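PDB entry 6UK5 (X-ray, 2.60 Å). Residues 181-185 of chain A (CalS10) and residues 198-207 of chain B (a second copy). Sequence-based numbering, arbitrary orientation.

Chain A 181-185: RVSRS
Chain B (198-207) WLVGDAAGIR

Chain A 181-185 is the middle of a longer strand (phi/psi near -130/135). Chain B 198-207 is a hairpin: strand 198-202, a turn with Gly B205 at 155/-170, and a second strand from Ile B206, paired by Val B200 N to Arg B207 O and Arg B207 N to Val B200 O, both 2.7 Å. The axes of strands 181-185 and 198-202 run 24° from parallel and approach to 7.1 Å, with Val A182 CA and Gly B201 CA 6.2 Å apart. No backbone-to-backbone hydrogen bond joins the two stretches; the contact pairs chain A side chains chiefly with chain B side chains and backbone.

Alternation turns Val A182 and Arg A184 toward the hairpin. Apolar packing centres on Val A182 (t): Val A182 CG2 lies 3.4 Å from Leu B199 CB (m, t), and Val A182 CG1 4.0 Å from Ile B206 CG2 (m, t) and 3.7 Å from Gly B201 CA. A CB on Gly B201 would clash, 2.5 Å from Val A182 CG1.

The guanidinium of Arg A184 (t, t, t, chi4 -90°) meets the carbonyls of Asp B202 and Ala B203 near its plane. Arg A184 NE donates to Asp B202 O (3.1 Å, 137°); Arg A184 NH2 donates to Ala B203 O at a very short 2.5 Å (151°). Gly B205 CA covers one face, 3.5 Å from Arg A184 NE.

Within the hairpin, Asp B202 OD2 (chi1 p) accepts from Gly B205 N (3.2 Å), and Asp B202 OD1 salt-bridges Arg B207 NH1 (3.0 Å).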

# COMPACT_ATOMS: atom_id res chain seq x y z
N ARG A 181 -2.06 3.73 -1.21
CA ARG A 181 -2.48 4.72 -2.19
C ARG A 181 -1.58 4.64 -3.41
O ARG A 181 -0.36 4.59 -3.28
CB ARG A 181 -2.43 6.14 -1.63
CG ARG A 181 -3.21 7.13 -2.50
CD ARG A 181 -2.77 8.55 -2.26
NE ARG A 181 -1.42 8.78 -2.78
CZ ARG A 181 -0.74 9.91 -2.63
NH1 ARG A 181 -1.28 10.93 -1.97
NH2 ARG A 181 0.48 10.02 -3.14
N VAL A 182 -2.20 4.62 -4.59
CA VAL A 182 -1.50 4.76 -5.85
C VAL A 182 -2.09 5.99 -6.54
O VAL A 182 -3.31 6.10 -6.67
CB VAL A 182 -1.65 3.52 -6.75
CG1 VAL A 182 -0.96 3.74 -8.09
CG2 VAL A 182 -1.12 2.29 -6.05
N SER A 183 -1.23 6.90 -6.96
CA SER A 183 -1.67 8.13 -7.59
C SER A 183 -1.05 8.26 -8.97
O SER A 183 -0.02 7.66 -9.28
CB SER A 183 -1.31 9.36 -6.75
OG SER A 183 0.09 9.55 -6.69
N ARG A 184 -1.71 9.05 -9.81
CA ARG A 184 -1.20 9.33 -11.15
C ARG A 184 -1.67 10.71 -11.56
O ARG A 184 -2.88 10.99 -11.56
CB ARG A 184 -1.69 8.27 -12.12
CG ARG A 184 -1.09 8.35 -13.50
CD ARG A 184 -1.68 7.26 -14.35
NE ARG A 184 -1.24 7.35 -15.73
CZ ARG A 184 -1.90 8.05 -16.65
NH1 ARG A 184 -2.99 8.73 -16.31
NH2 ARG A 184 -1.48 8.09 -17.91
N SER A 185 -0.72 11.56 -11.92
CA SER A 185 -0.99 12.93 -12.36
C SER A 185 -0.37 13.14 -13.73
O SER A 185 0.78 12.74 -13.97
CB SER A 185 -0.45 13.96 -11.37
OG SER A 185 -0.72 13.58 -10.04
N TRP B 198 -4.88 -5.44 -5.31
CA TRP B 198 -3.71 -4.75 -5.81
C TRP B 198 -4.12 -3.45 -6.49
O TRP B 198 -5.22 -3.33 -7.03
CB TRP B 198 -2.92 -5.60 -6.81
CG TRP B 198 -2.27 -6.83 -6.27
CD1 TRP B 198 -1.00 -6.93 -5.77
CD2 TRP B 198 -2.83 -8.15 -6.20
NE1 TRP B 198 -0.74 -8.23 -5.38
CE2 TRP B 198 -1.85 -8.99 -5.64
CE3 TRP B 198 -4.06 -8.70 -6.55
CZ2 TRP B 198 -2.07 -10.35 -5.42
CZ3 TRP B 198 -4.28 -10.05 -6.34
CH2 TRP B 198 -3.28 -10.86 -5.77
N LEU B 199 -3.20 -2.49 -6.47
CA LEU B 199 -3.30 -1.28 -7.28
C LEU B 199 -2.01 -1.17 -8.08
O LEU B 199 -0.92 -1.13 -7.50
CB LEU B 199 -3.52 -0.04 -6.41
CG LEU B 199 -4.93 0.11 -5.83
CD1 LEU B 199 -4.98 1.29 -4.88
CD2 LEU B 199 -5.96 0.26 -6.94
N VAL B 200 -2.14 -1.11 -9.40
CA VAL B 200 -1.01 -1.00 -10.31
C VAL B 200 -1.11 0.35 -11.01
O VAL B 200 -2.06 0.60 -11.76
CB VAL B 200 -1.00 -2.15 -11.33
CG1 VAL B 200 0.23 -2.07 -12.22
CG2 VAL B 200 -1.12 -3.50 -10.64
N GLY B 201 -0.13 1.21 -10.77
CA GLY B 201 -0.04 2.51 -11.42
C GLY B 201 1.19 2.57 -12.31
O GLY B 201 2.29 2.21 -11.89
N ASP B 202 0.98 3.03 -13.54
CA ASP B 202 2.05 3.12 -14.53
C ASP B 202 1.68 4.20 -15.55
O ASP B 202 0.77 5.00 -15.33
CB ASP B 202 2.31 1.76 -15.18
CG ASP B 202 1.05 1.14 -15.77
OD1 ASP B 202 0.98 -0.11 -15.81
OD2 ASP B 202 0.13 1.89 -16.17
N ALA B 203 2.41 4.21 -16.67
CA ALA B 203 2.18 5.22 -17.71
C ALA B 203 0.75 5.20 -18.22
O ALA B 203 0.13 6.26 -18.39
CB ALA B 203 3.16 5.01 -18.86
N ALA B 204 0.20 4.01 -18.47
CA ALA B 204 -1.10 3.93 -19.13
C ALA B 204 -2.25 4.28 -18.20
O ALA B 204 -3.31 4.73 -18.66
CB ALA B 204 -1.31 2.53 -19.72
N GLY B 205 -2.08 4.09 -16.90
CA GLY B 205 -3.12 4.41 -15.95
C GLY B 205 -2.95 3.58 -14.68
O GLY B 205 -1.94 2.91 -14.48
N ILE B 206 -3.98 3.66 -13.84
CA ILE B 206 -4.04 2.90 -12.60
C ILE B 206 -5.06 1.78 -12.78
O ILE B 206 -6.23 2.04 -13.06
CB ILE B 206 -4.40 3.78 -11.40
CG1 ILE B 206 -3.41 4.94 -11.27
CG2 ILE B 206 -4.34 2.95 -10.13
CD1 ILE B 206 -3.80 5.97 -10.23
N ARG B 207 -4.61 0.55 -12.62
CA ARG B 207 -5.45 -0.64 -12.67
C ARG B 207 -5.58 -1.23 -11.27
O ARG B 207 -4.63 -1.20 -10.49
CB ARG B 207 -4.88 -1.65 -13.65
CG ARG B 207 -4.89 -1.12 -15.06
CD ARG B 207 -4.36 -2.10 -16.08
NE ARG B 207 -3.08 -2.67 -15.68
CZ ARG B 207 -1.95 -1.97 -15.51
NH1 ARG B 207 -1.94 -0.66 -15.69
NH2 ARG B 207 -0.84 -2.59 -15.15